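Cortical-lytic enzyme (Bacillus cereus, PDB 4S3J) acts as an N-acetylglucosaminidase on spore-cortex peptidoglycan during germination, probably recognising its muramic delta-lactam residues. Local coordinates at residues Ala45-Thr50 with Glu385-Ile390; Ser297-Val302 with Gln391-Leu396. One frame throughout, in Å; residues are numbered along the deposited sequence.

Interaction 1. Residues Ala45-Thr50 with Glu385-Ile390; sequences ALIVNT and EDARSI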
loop_
_atom_site.group_PDB
_atom_site.type_symbol
_atom_site.label_atom_id
_atom_site.label_comp_id
_atom_site.label_asym_id
_atom_site.label_seq_id
_atom_site.Cartn_x
_atom_site.Cartn_y
_atom_site.Cartn_z
ATOM N N ALA A 45 -16.459 0.615 -7.796
ATOM C CA ALA A 45 -15.851 -0.613 -8.292
ATOM C C ALA A 45 -16.083 -1.762 -7.336
ATOM O O ALA A 45 -15.658 -1.701 -6.171
ATOM C CB ALA A 45 -14.343 -0.415 -8.475
ATOM N N LEU A 46 -16.721 -2.819 -7.837
ATOM C CA LEU A 46 -17.036 -3.990 -7.043
ATOM C C LEU A 46 -16.243 -5.176 -7.572
ATOM O O LEU A 46 -15.869 -5.206 -8.765
ATOM C CB LEU A 46 -18.524 -4.347 -7.097
ATOM C CG LEU A 46 -19.484 -3.265 -6.597
ATOM C CD1 LEU A 46 -20.914 -3.711 -6.858
ATOM C CD2 LEU A 46 -19.264 -2.916 -5.145
ATOM N N ILE A 47 -16.004 -6.160 -6.709
ATOM C CA ILE A 47 -15.561 -7.449 -7.205
ATOM C C ILE A 47 -16.782 -8.395 -7.215
ATOM O O ILE A 47 -17.624 -8.405 -6.277
ATOM C CB ILE A 47 -14.361 -7.984 -6.384
ATOM C CG1 ILE A 47 -14.641 -8.030 -4.887
ATOM C CG2 ILE A 47 -13.148 -7.092 -6.647
ATOM C CD1 ILE A 47 -13.511 -8.717 -4.098
ATOM N N VAL A 48 -16.911 -9.132 -8.327
ATOM C CA VAL A 48 -18.054 -10.016 -8.599
ATOM C C VAL A 48 -17.587 -11.336 -9.203
ATOM O O VAL A 48 -16.667 -11.356 -10.010
ATOM C CB VAL A 48 -19.055 -9.359 -9.580
ATOM C CG1 VAL A 48 -20.212 -10.315 -9.947
ATOM C CG2 VAL A 48 -19.604 -8.062 -9.003
ATOM N N ASN A 49 -18.232 -12.425 -8.805
ATOM C CA ASN A 49 -18.049 -13.738 -9.453
ATOM C C ASN A 49 -18.779 -13.801 -10.763
ATOM O O ASN A 49 -20.013 -13.803 -10.781
ATOM C CB ASN A 49 -18.553 -14.839 -8.529
ATOM C CG ASN A 49 -18.146 -16.215 -8.990
ATOM O OD1 ASN A 49 -18.152 -16.503 -10.175
ATOM N ND2 ASN A 49 -17.791 -17.076 -8.046
ATOM N N THR A 50 -18.028 -13.855 -11.865
ATOM C CA THR A 50 -18.602 -13.934 -13.217
ATOM C C THR A 50 -18.266 -15.267 -13.869
ATOM O O THR A 50 -18.225 -15.353 -15.098
ATOM C CB THR A 50 -18.092 -12.782 -14.096
ATOM O OG1 THR A 50 -16.654 -12.799 -14.113
ATOM C CG2 THR A 50 -18.549 -11.435 -13.513
ATOM N N GLU A 385 -8.665 5.460 -3.323
ATOM C CA GLU A 385 -8.183 4.210 -3.901
ATOM C C GLU A 385 -9.348 3.247 -4.032
ATOM O O GLU A 385 -10.174 3.155 -3.115
ATOM C CB GLU A 385 -7.107 3.588 -3.025
ATOM C CG GLU A 385 -5.859 4.439 -2.798
ATOM C CD GLU A 385 -5.000 4.553 -4.050
ATOM O OE1 GLU A 385 -4.987 3.601 -4.873
ATOM O OE2 GLU A 385 -4.363 5.609 -4.227
ATOM N N ASP A 386 -9.423 2.505 -5.146
ATOM C CA ASP A 386 -10.437 1.456 -5.267
ATOM C C ASP A 386 -9.886 0.256 -6.033
ATOM O O ASP A 386 -8.692 0.208 -6.355
ATOM C CB ASP A 386 -11.750 1.963 -5.914
ATOM C CG ASP A 386 -11.644 2.263 -7.416
ATOM O OD1 ASP A 386 -10.633 1.939 -8.074
ATOM O OD2 ASP A 386 -12.642 2.818 -7.956
ATOM N N ALA A 387 -10.751 -0.724 -6.313
ATOM C CA ALA A 387 -10.284 -1.976 -6.897
ATOM C C ALA A 387 -9.584 -1.781 -8.249
ATOM O O ALA A 387 -8.628 -2.512 -8.578
ATOM C CB ALA A 387 -11.445 -2.957 -7.034
ATOM N N ARG A 388 -10.056 -0.816 -9.034
ATOM C CA ARG A 388 -9.476 -0.565 -10.348
ATOM C C ARG A 388 -8.024 -0.113 -10.233
ATOM O O ARG A 388 -7.148 -0.638 -10.940
ATOM C CB ARG A 388 -10.283 0.491 -11.112
ATOM C CG ARG A 388 -11.693 0.005 -11.481
ATOM C CD ARG A 388 -12.571 1.120 -12.004
ATOM N NE ARG A 388 -12.885 2.118 -10.977
ATOM C CZ ARG A 388 -13.778 3.094 -11.129
ATOM N NH1 ARG A 388 -14.456 3.202 -12.264
ATOM N NH2 ARG A 388 -13.996 3.958 -10.141
ATOM N N SER A 389 -7.771 0.887 -9.382
ATOM C CA SER A 389 -6.429 1.468 -9.325
ATOM C C SER A 389 -5.481 0.508 -8.608
ATOM O O SER A 389 -4.320 0.391 -8.997
ATOM C CB SER A 389 -6.418 2.915 -8.699
ATOM O OG SER A 389 -6.924 3.182 -7.350
ATOM N N ILE A 390 -5.954 -0.237 -7.621
ATOM C CA ILE A 390 -5.083 -1.241 -6.990
ATOM C C ILE A 390 -4.718 -2.349 -7.997
ATOM O O ILE A 390 -3.571 -2.802 -8.047
ATOM C CB ILE A 390 -5.732 -1.856 -5.727
ATOM C CG1 ILE A 390 -5.761 -0.809 -4.605
ATOM C CG2 ILE A 390 -4.969 -3.076 -5.239
ATOM C CD1 ILE A 390 -4.357 -0.429 -4.052
HETATM O O HOH W 1 -13.240 -0.945 -4.933
HETATM O O HOH W 2 -14.974 2.970 -6.541
#
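The second strand of the first LysM domain meets the start of helix 387-400 of the glycosyl hydrolase family 18 TIM barrel. This is an interface between two domains. Strand 45-49 pairs antiparallel with strand 3-7, and its leading residue makes most of the contact. The methyl of Ala45 points toward the helix start and sits among three side chains there. Its CB lies 4.1 Å from Ala387 CB, methyl against methyl. The same CB is 3.8 Å from Arg388 NE, where the guanidinium passes obliquely, and it also touches the Asp386 carboxylate. The backbone of Ala45 is joined to the helix start by two waters. One water donates to Ala45 O and accepts from Ala387 N, an amide of the first helical turn. The other accepts from Ala45 N and donates to Asp386 OD2. Both polar backbone atoms of this buried residue are therefore satisfied through water. Farther along, Ile47 adds a looser apolar touch, with CG2 4.5 Å from Ala387 CB. Gln416 and Arg419 of helix 415-424 also pack on Ile47. Tyr361 of strand 360-362 lies against Asp386 and Arg388.

Asp386 is the N-cap of the helix and forms a capping box with Ser389. Its chi1 of 71° sets CG between the backbone N and the carbonyl carbon. OD1 then takes weak bonds from the amides of Arg388 and Ser389. OD2 is left to face the Arg388 side chain, which bends back at chi3. The helix start and the guanidinium should both favour a charged carboxylate. Arg388 grips side-on, with NE 3.1 Å and NH2 2.8 Å from Asp386 OD2, both nearly in the guanidinium plane and both on the syn lone pair of that single oxygen.

Interaction 2. Residues Ser297-Val302 with Gln391-Leu396; sequences SPIGPV and QSKFNL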
loop_
_atom_site.group_PDB
_atom_site.type_symbol
_atom_site.label_atom_id
_atom_site.label_comp_id
_atom_site.label_asym_id
_atom_site.label_seq_id
_atom_site.Cartn_x
_atom_site.Cartn_y
_atom_site.Cartn_z
ATOM N N SER A 297 -1.304 8.771 -5.345
ATOM C CA SER A 297 -0.186 7.997 -5.886
ATOM C C SER A 297 -0.371 7.709 -7.384
ATOM O O SER A 297 -0.590 6.556 -7.803
ATOM C CB SER A 297 -0.025 6.704 -5.084
ATOM O OG SER A 297 -1.228 5.952 -5.052
ATOM N N PRO A 298 -0.317 8.764 -8.221
ATOM C CA PRO A 298 -0.538 8.624 -9.668
ATOM C C PRO A 298 0.446 7.618 -10.268
ATOM O O PRO A 298 1.613 7.640 -9.893
ATOM C CB PRO A 298 -0.298 10.040 -10.194
ATOM C CG PRO A 298 0.579 10.671 -9.167
ATOM C CD PRO A 298 0.107 10.126 -7.860
ATOM N N ILE A 299 -0.018 6.745 -11.155
ATOM C CA ILE A 299 0.762 5.573 -11.526
ATOM C C ILE A 299 1.976 5.911 -12.399
ATOM O O ILE A 299 2.973 5.214 -12.351
ATOM C CB ILE A 299 -0.154 4.540 -12.225
ATOM C CG1 ILE A 299 0.507 3.162 -12.209
ATOM C CG2 ILE A 299 -0.521 5.006 -13.610
ATOM C CD1 ILE A 299 -0.462 2.026 -12.491
ATOM N N GLY A 300 1.907 6.979 -13.184
ATOM C CA GLY A 300 3.048 7.393 -13.990
ATOM C C GLY A 300 4.258 7.730 -13.135
ATOM O O GLY A 300 5.341 7.153 -13.304
ATOM N N PRO A 301 4.093 8.679 -12.202
ATOM C CA PRO A 301 5.212 8.995 -11.309
ATOM C C PRO A 301 5.654 7.805 -10.465
ATOM O O PRO A 301 6.852 7.656 -10.215
ATOM C CB PRO A 301 4.659 10.122 -10.449
ATOM C CG PRO A 301 3.678 10.793 -11.330
ATOM C CD PRO A 301 3.024 9.690 -12.107
ATOM N N VAL A 302 4.735 6.944 -10.051
ATOM C CA VAL A 302 5.139 5.781 -9.274
ATOM C C VAL A 302 6.049 4.876 -10.120
ATOM O O VAL A 302 7.094 4.430 -9.651
ATOM C CB VAL A 302 3.920 5.003 -8.744
ATOM C CG1 VAL A 302 4.333 3.654 -8.170
ATOM C CG2 VAL A 302 3.184 5.828 -7.695
ATOM N N GLN A 391 -5.660 -2.770 -8.837
ATOM C CA GLN A 391 -5.313 -3.734 -9.885
ATOM C C GLN A 391 -4.257 -3.165 -10.840
ATOM O O GLN A 391 -3.325 -3.881 -11.228
ATOM C CB GLN A 391 -6.563 -4.181 -10.649
ATOM C CG GLN A 391 -6.312 -5.306 -11.658
ATOM C CD GLN A 391 -5.792 -6.578 -11.016
ATOM O OE1 GLN A 391 -6.490 -7.231 -10.238
ATOM N NE2 GLN A 391 -4.537 -6.923 -11.313
ATOM N N SER A 392 -4.356 -1.886 -11.193
ATOM C CA SER A 392 -3.322 -1.257 -12.011
ATOM C C SER A 392 -1.969 -1.288 -11.329
ATOM O O SER A 392 -0.953 -1.515 -11.985
ATOM C CB SER A 392 -3.691 0.173 -12.344
ATOM O OG SER A 392 -4.874 0.172 -13.143
ATOM N N LYS A 393 -1.953 -1.056 -10.028
ATOM C CA LYS A 393 -0.709 -1.100 -9.265
ATOM C C LYS A 393 -0.130 -2.510 -9.183
ATOM O O LYS A 393 1.085 -2.689 -9.336
ATOM C CB LYS A 393 -0.943 -0.543 -7.867
ATOM C CG LYS A 393 -1.140 0.974 -7.825
ATOM C CD LYS A 393 0.164 1.696 -8.108
ATOM C CE LYS A 393 0.015 3.221 -8.153
ATOM N NZ LYS A 393 -0.432 3.832 -6.872
ATOM N N PHE A 394 -0.983 -3.519 -8.992
ATOM C CA PHE A 394 -0.526 -4.912 -8.996
ATOM C C PHE A 394 0.104 -5.248 -10.360
ATOM O O PHE A 394 1.148 -5.910 -10.415
ATOM C CB PHE A 394 -1.680 -5.880 -8.717
ATOM C CG PHE A 394 -2.200 -5.869 -7.283
ATOM C CD1 PHE A 394 -1.494 -5.284 -6.220
ATOM C CD2 PHE A 394 -3.456 -6.425 -7.012
ATOM C CE1 PHE A 394 -1.993 -5.320 -4.926
ATOM C CE2 PHE A 394 -3.957 -6.445 -5.731
ATOM C CZ PHE A 394 -3.222 -5.876 -4.676
ATOM N N ASN A 395 -0.528 -4.824 -11.456
ATOM C CA ASN A 395 0.008 -5.089 -12.799
ATOM C C ASN A 395 1.353 -4.371 -13.012
ATOM O O ASN A 395 2.261 -4.903 -13.658
ATOM C CB ASN A 395 -0.994 -4.682 -13.866
ATOM C CG ASN A 395 -2.206 -5.604 -13.907
ATOM O OD1 ASN A 395 -2.253 -6.637 -13.218
ATOM N ND2 ASN A 395 -3.197 -5.224 -14.691
ATOM N N LEU A 396 1.491 -3.168 -12.455
ATOM C CA LEU A 396 2.773 -2.463 -12.513
ATOM C C LEU A 396 3.877 -3.258 -11.799
ATOM O O LEU A 396 5.013 -3.356 -12.297
ATOM C CB LEU A 396 2.633 -1.078 -11.903
ATOM C CG LEU A 396 3.911 -0.241 -11.774
ATOM C CD1 LEU A 396 4.500 0.039 -13.165
ATOM C CD2 LEU A 396 3.641 1.054 -11.049
#
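Lys393 reaches from helix 387-400 toward the N-terminal end of helix 299-312, neighbouring outer helices of the TIM barrel, after its seventh and sixth strands. Its chain bends at chi2 and chi4, and the second bend (62°) turns the ammonium to the backbone of Ser297. NZ donates to Ser297 O at 2.9 Å. It approaches in the carbonyl plane, on a lone pair, with a C=O...N angle of 139°. The Ile299 and Lys393 chains lie alongside, pointing opposite ways, with Ile299 CG1 4.1 Å from Lys393 CE. Val302 lies roughly perpendicular across the lysine chain and touches the same CE through CG2. Leu396 also runs antiparallel to Ile299. Its CD2 meets Ile299 CG1 at 4.0 Å and Val302 CG1 at 3.9 Å. Ile299 holds CG1 anti to the backbone N (chi1 -162°), and its CD1 lies 3.7 Å from Ser392 CB.

Ser297 OG bonds to Asn323 and Ser392 OG to Gln366, so both hydroxyls have partners beyond this pair of segments. Gln322 OE1 is a second acceptor for Lys393 NZ. The buried ammonium is held by neutral oxygens, while its methylenes pack with the aliphatic side chains. Glu385, near but not a direct partner, may offset its charge.

How the interactions relate
Helix 387-400 is common to both contacts, whose centres lie 15 Å apart. Its first turn meets the LysM strand in interaction 1, and its next turns meet helix 299-312 in interaction 2. Along the chain the segments alternate: 45-50, 297-302, 385-390, 391-396. The two contacts also touch, because Glu385 OE2 makes a weak hydrogen bond to Ser297 OG. Asn323 bonds to both of these side chains. Arg65, on helix 63-70 in the second LysM domain, bonds to Ser392 OG and weakly to Arg388 O. One barrel helix therefore packs inside the catalytic domain and also carries contacts to both LysM domains, away from the catalytic proton donor.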